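Local coordinates for protein computational Design of Enzyme (Synthetic construct, PDB 3TP4) that is a computational enzyme design on a glycosyl hydrolase family 26 TIM barrel, probably meant to carry an activated serine in a catalytic triad, at residues 375-380 against 393-398; 255-260 against 300-305. All blocks are in the same frame, centred on the assembly; numbering follows the deposited sequence.

Contact 1. Residues 375-380 against 393-398; sequences VHIASP and VRVRVG
Strands 375-379 and 393-398 pair antiparallel, and a classic beta bulge closes the ladder where Ala378 and Ser379 both face Arg394. At His376 and Arg396 the pairing is regular: Arg396 N gives its hydrogen to His376 O at 2.9 Å, nearly along the C=O axis. At the bulge Arg394 O takes two weak bonds, from Ala378 N and Ser379 N, while Arg394 N returns a shorter one of 2.7 Å to Ser379 O. Beyond it, the extended Arg394 chain brings NH1 to Ser379 OG at 3.0 Å, the hydroxyl lying in the guanidinium plane. Val375, Ile377, Val395 and Val397 fill the other face; Val375 CG2 meets Val395 CG1 at 3.6 Å, and strands 446-453 and 456-466 pack against this layer as the second sheet of an Ig-like sandwich. On the polar face Arg396 CB sits over the His376 ring, 3.9 Å from its centroid. The imidazole, CG between N and the carbonyl carbon (chi1 60°), hydrogen-bonds through ND1 to Glu195 and NE2 to Glu202, and Arg396 salt-bridges Asp206. Two carboxylates gripping one imidazole would favour its protonated form, so charge probably contributes to the docking of this face on helix 190-207.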
loop_
_atom_site.group_PDB
_atom_site.type_symbol
_atom_site.label_atom_id
_atom_site.label_comp_id
_atom_site.label_asym_id
_atom_site.label_seq_id
_atom_site.Cartn_x
_atom_site.Cartn_y
_atom_site.Cartn_z
ATOM N N VAL A 375 -19.467 -2.628 -7.731
ATOM C CA VAL A 375 -19.570 -1.934 -9.003
ATOM C C VAL A 375 -18.909 -0.564 -8.876
ATOM O O VAL A 375 -19.106 0.156 -7.892
ATOM C CB VAL A 375 -21.030 -1.848 -9.548
ATOM C CG1 VAL A 375 -21.965 -1.106 -8.575
ATOM C CG2 VAL A 375 -21.061 -1.185 -10.930
ATOM N N HIS A 376 -18.084 -0.219 -9.854
ATOM C CA HIS A 376 -17.546 1.133 -9.907
ATOM C C HIS A 376 -17.335 1.579 -11.352
ATOM O O HIS A 376 -17.144 0.761 -12.258
ATOM C CB HIS A 376 -16.255 1.277 -9.074
ATOM C CG HIS A 376 -15.147 0.374 -9.507
ATOM N ND1 HIS A 376 -14.060 0.823 -10.224
ATOM C CD2 HIS A 376 -14.941 -0.951 -9.296
ATOM C CE1 HIS A 376 -13.238 -0.189 -10.451
ATOM N NE2 HIS A 376 -13.749 -1.275 -9.895
ATOM N N ILE A 377 -17.398 2.886 -11.555
ATOM C CA ILE A 377 -17.208 3.474 -12.874
ATOM C C ILE A 377 -15.753 3.893 -13.028
ATOM O O ILE A 377 -15.326 4.882 -12.441
ATOM C CB ILE A 377 -18.127 4.711 -13.063
ATOM C CG1 ILE A 377 -19.601 4.289 -12.975
ATOM C CG2 ILE A 377 -17.823 5.390 -14.401
ATOM C CD1 ILE A 377 -20.606 5.459 -12.693
ATOM N N ALA A 378 -14.993 3.126 -13.805
ATOM C CA ALA A 378 -13.566 3.390 -13.991
ATOM C C ALA A 378 -13.339 4.627 -14.843
ATOM O O ALA A 378 -12.315 5.299 -14.706
ATOM C CB ALA A 378 -12.878 2.186 -14.639
ATOM N N SER A 379 -14.272 4.893 -15.754
ATOM C CA SER A 379 -14.232 6.129 -16.527
ATOM C C SER A 379 -15.619 6.515 -16.999
ATOM O O SER A 379 -16.379 5.676 -17.498
ATOM C CB SER A 379 -13.248 6.017 -17.705
ATOM O OG SER A 379 -13.686 5.070 -18.654
ATOM N N PRO A 380 -15.975 7.797 -16.827
ATOM C CA PRO A 380 -15.124 8.821 -16.215
ATOM C C PRO A 380 -15.125 8.706 -14.688
ATOM O O PRO A 380 -16.179 8.498 -14.095
ATOM C CB PRO A 380 -15.799 10.129 -16.651
ATOM C CG PRO A 380 -17.221 9.772 -16.824
ATOM C CD PRO A 380 -17.247 8.353 -17.319
ATOM N N VAL A 393 -17.387 5.287 -21.562
ATOM C CA VAL A 393 -17.763 4.940 -20.199
ATOM C C VAL A 393 -17.326 3.503 -19.941
ATOM O O VAL A 393 -17.613 2.601 -20.741
ATOM C CB VAL A 393 -19.282 5.034 -19.969
ATOM C CG1 VAL A 393 -19.620 4.581 -18.563
ATOM C CG2 VAL A 393 -19.795 6.460 -20.205
ATOM N N ARG A 394 -16.612 3.293 -18.843
ATOM C CA ARG A 394 -16.175 1.949 -18.474
ATOM C C ARG A 394 -16.683 1.646 -17.080
ATOM O O ARG A 394 -16.416 2.392 -16.145
ATOM C CB ARG A 394 -14.645 1.854 -18.470
ATOM C CG ARG A 394 -14.002 2.017 -19.846
ATOM C CD ARG A 394 -12.464 2.094 -19.732
ATOM N NE ARG A 394 -11.842 2.244 -21.045
ATOM C CZ ARG A 394 -11.661 3.412 -21.660
ATOM N NH1 ARG A 394 -12.038 4.544 -21.075
ATOM N NH2 ARG A 394 -11.101 3.448 -22.861
ATOM N N VAL A 395 -17.409 0.545 -16.947
ATOM C CA VAL A 395 -17.861 0.088 -15.648
ATOM C C VAL A 395 -17.281 -1.291 -15.337
ATOM O O VAL A 395 -17.330 -2.211 -16.170
ATOM C CB VAL A 395 -19.401 0.003 -15.585
ATOM C CG1 VAL A 395 -19.839 -0.546 -14.222
ATOM C CG2 VAL A 395 -20.035 1.390 -15.854
ATOM N N ARG A 396 -16.731 -1.418 -14.137
ATOM C CA ARG A 396 -16.252 -2.694 -13.614
ATOM C C ARG A 396 -17.291 -3.251 -12.628
ATOM O O ARG A 396 -17.661 -2.594 -11.654
ATOM C CB ARG A 396 -14.897 -2.498 -12.923
ATOM C CG ARG A 396 -14.332 -3.718 -12.189
ATOM C CD ARG A 396 -14.288 -4.945 -13.064
ATOM N NE ARG A 396 -13.758 -6.109 -12.353
ATOM C CZ ARG A 396 -13.626 -7.319 -12.892
ATOM N NH1 ARG A 396 -13.991 -7.541 -14.156
ATOM N NH2 ARG A 396 -13.131 -8.312 -12.171
ATOM N N VAL A 397 -17.777 -4.453 -12.899
ATOM C CA VAL A 397 -18.593 -5.158 -11.919
ATOM C C VAL A 397 -17.845 -6.423 -11.544
ATOM O O VAL A 397 -17.626 -7.291 -12.392
ATOM C CB VAL A 397 -19.965 -5.547 -12.487
ATOM C CG1 VAL A 397 -20.869 -6.045 -11.364
ATOM C CG2 VAL A 397 -20.596 -4.368 -13.208
ATOM N N GLY A 398 -17.452 -6.529 -10.281
ATOM C CA GLY A 398 -16.691 -7.680 -9.825
ATOM C C GLY A 398 -17.400 -8.525 -8.777
ATOM O O GLY A 398 -18.308 -8.066 -8.072
#

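Contact 2. Residues 255-260 against 300-305; sequences AFLAGL and FTKVLA
Leu257 reaches from helix 254-274 toward helix 299-308, and its path shows how the two helices touch. CB leaves the backbone in the direction of the other helix. CG lies anti to the carbonyl carbon (chi1 -70°), which carries the fork onward, and there the two methyls part. CD2 rests against the backbone of the facing helix, 4.0 Å from Val303 CA and 4.1 Å from Lys302 O, and comes equally near Val303 CG2. CD1 turns instead to the Lys302 chain, meeting its CE at 4.2 Å. That lysine lies along the border of the contact and sends NZ past Leu257 to the carbonyl oxygen of Gly252, just before helix 254-274. The short segments run 10.5 Å apart at an angle of 41°, as neighbouring outer helices of a TIM barrel can, and no hydrogen bond joins them; the meeting is apolar, carried mostly by Leu257 and Val303. Val303 answers with both its methyls. CG2, beside the backbone N, comes to the edge of the Phe256 ring, near the ring plane, with CE2 at 4.3 Å. CG1, anti to the backbone N (chi1 161°), meets Leu260 CD2 at 4.2 Å. Phe256 and Leu260 also pack on strand 242-249, Phe256 against Thr247 and Asp249, Leu260 against Leu245 and Thr247.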
loop_
_atom_site.group_PDB
_atom_site.type_symbol
_atom_site.label_atom_id
_atom_site.label_comp_id
_atom_site.label_asym_id
_atom_site.label_seq_id
_atom_site.Cartn_x
_atom_site.Cartn_y
_atom_site.Cartn_z
ATOM N N ALA A 255 3.077 17.331 22.247
ATOM C CA ALA A 255 2.026 17.639 21.283
ATOM C C ALA A 255 2.068 16.681 20.096
ATOM O O ALA A 255 1.036 16.168 19.655
ATOM C CB ALA A 255 2.150 19.087 20.803
ATOM N N PHE A 256 3.260 16.440 19.565
ATOM C CA PHE A 256 3.367 15.491 18.472
ATOM C C PHE A 256 2.877 14.106 18.906
ATOM O O PHE A 256 2.115 13.448 18.197
ATOM C CB PHE A 256 4.793 15.388 17.956
ATOM C CG PHE A 256 5.053 14.110 17.223
ATOM C CD1 PHE A 256 4.449 13.872 15.999
ATOM C CD2 PHE A 256 5.844 13.124 17.783
ATOM C CE1 PHE A 256 4.656 12.682 15.334
ATOM C CE2 PHE A 256 6.058 11.935 17.116
ATOM C CZ PHE A 256 5.464 11.712 15.899
ATOM N N LEU A 257 3.326 13.666 20.071
ATOM C CA LEU A 257 2.952 12.353 20.568
ATOM C C LEU A 257 1.445 12.224 20.719
ATOM O O LEU A 257 0.868 11.203 20.341
ATOM C CB LEU A 257 3.665 12.053 21.891
ATOM C CG LEU A 257 5.166 11.816 21.727
ATOM C CD1 LEU A 257 5.862 11.692 23.089
ATOM C CD2 LEU A 257 5.403 10.590 20.870
ATOM N N ALA A 258 0.808 13.260 21.265
ATOM C CA ALA A 258 -0.644 13.252 21.409
ATOM C C ALA A 258 -1.332 13.114 20.059
ATOM O O ALA A 258 -2.297 12.361 19.926
ATOM C CB ALA A 258 -1.140 14.518 22.140
ATOM N N GLY A 259 -0.844 13.848 19.062
ATOM C CA GLY A 259 -1.407 13.771 17.721
ATOM C C GLY A 259 -1.214 12.396 17.091
ATOM O O GLY A 259 -2.097 11.871 16.411
ATOM N N LEU A 260 -0.047 11.807 17.315
ATOM C CA LEU A 260 0.236 10.487 16.775
ATOM C C LEU A 260 -0.727 9.452 17.363
ATOM O O LEU A 260 -1.309 8.632 16.642
ATOM C CB LEU A 260 1.680 10.098 17.094
ATOM C CG LEU A 260 2.054 8.715 16.582
ATOM C CD1 LEU A 260 1.835 8.641 15.069
ATOM C CD2 LEU A 260 3.491 8.395 16.944
ATOM N N PHE A 300 12.817 7.231 20.010
ATOM C CA PHE A 300 12.248 5.902 19.779
ATOM C C PHE A 300 11.474 5.353 20.981
ATOM O O PHE A 300 10.334 4.916 20.848
ATOM C CB PHE A 300 13.321 4.909 19.330
ATOM C CG PHE A 300 13.917 5.226 17.982
ATOM C CD1 PHE A 300 13.211 4.947 16.810
ATOM C CD2 PHE A 300 15.177 5.793 17.885
ATOM C CE1 PHE A 300 13.755 5.228 15.564
ATOM C CE2 PHE A 300 15.739 6.073 16.643
ATOM C CZ PHE A 300 15.026 5.803 15.477
ATOM N N THR A 301 12.087 5.360 22.158
ATOM C CA THR A 301 11.387 4.858 23.341
ATOM C C THR A 301 10.218 5.749 23.760
ATOM O O THR A 301 9.243 5.266 24.309
ATOM C CB THR A 301 12.331 4.648 24.536
ATOM O OG1 THR A 301 13.001 5.877 24.832
ATOM C CG2 THR A 301 13.360 3.547 24.222
ATOM N N LYS A 302 10.318 7.049 23.510
ATOM C CA LYS A 302 9.186 7.935 23.780
ATOM C C LYS A 302 7.994 7.631 22.864
ATOM O O LYS A 302 6.836 7.585 23.316
ATOM C CB LYS A 302 9.603 9.400 23.643
ATOM C CG LYS A 302 10.491 9.882 24.767
ATOM C CD LYS A 302 11.027 11.277 24.486
ATOM C CE LYS A 302 9.895 12.270 24.283
ATOM N NZ LYS A 302 10.384 13.679 24.336
ATOM N N VAL A 303 8.273 7.426 21.579
ATOM C CA VAL A 303 7.221 7.052 20.633
ATOM C C VAL A 303 6.576 5.730 21.042
ATOM O O VAL A 303 5.362 5.638 21.172
ATOM C CB VAL A 303 7.760 6.953 19.188
ATOM C CG1 VAL A 303 6.801 6.138 18.319
ATOM C CG2 VAL A 303 7.946 8.350 18.607
ATOM N N LEU A 304 7.408 4.718 21.276
ATOM C CA LEU A 304 6.917 3.412 21.698
ATOM C C LEU A 304 6.109 3.475 23.000
ATOM O O LEU A 304 5.080 2.822 23.116
ATOM C CB LEU A 304 8.079 2.421 21.848
ATOM C CG LEU A 304 7.671 0.996 22.222
ATOM C CD1 LEU A 304 6.877 0.434 21.072
ATOM C CD2 LEU A 304 8.891 0.073 22.558
ATOM N N ALA A 305 6.580 4.230 23.988
ATOM C CA ALA A 305 5.853 4.307 25.266
ATOM C C ALA A 305 4.471 4.973 25.123
ATOM O O ALA A 305 3.510 4.613 25.814
ATOM C CB ALA A 305 6.696 5.023 26.322
#

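Contact 2 comes first along the chain and is complete before contact 1 begins. The two lie on opposite sides of the chain's centre, their own centres about 42 Å apart and their nearest atoms about 31 Å apart, and they share no helix, strand or sheet. Contact 2 joins two helices outside the parallel barrel; contact 1 pairs strand 374-379, an outermost strand of the mixed sheet, with strand 391-398 in the C-terminal Ig-like domain. The barrel nevertheless reaches contact 1 through helix 190-207, whose acidic residues meet its polar face. One contact thus lies within the barrel domain, in its helical layer, while the other lies where the two domains dock.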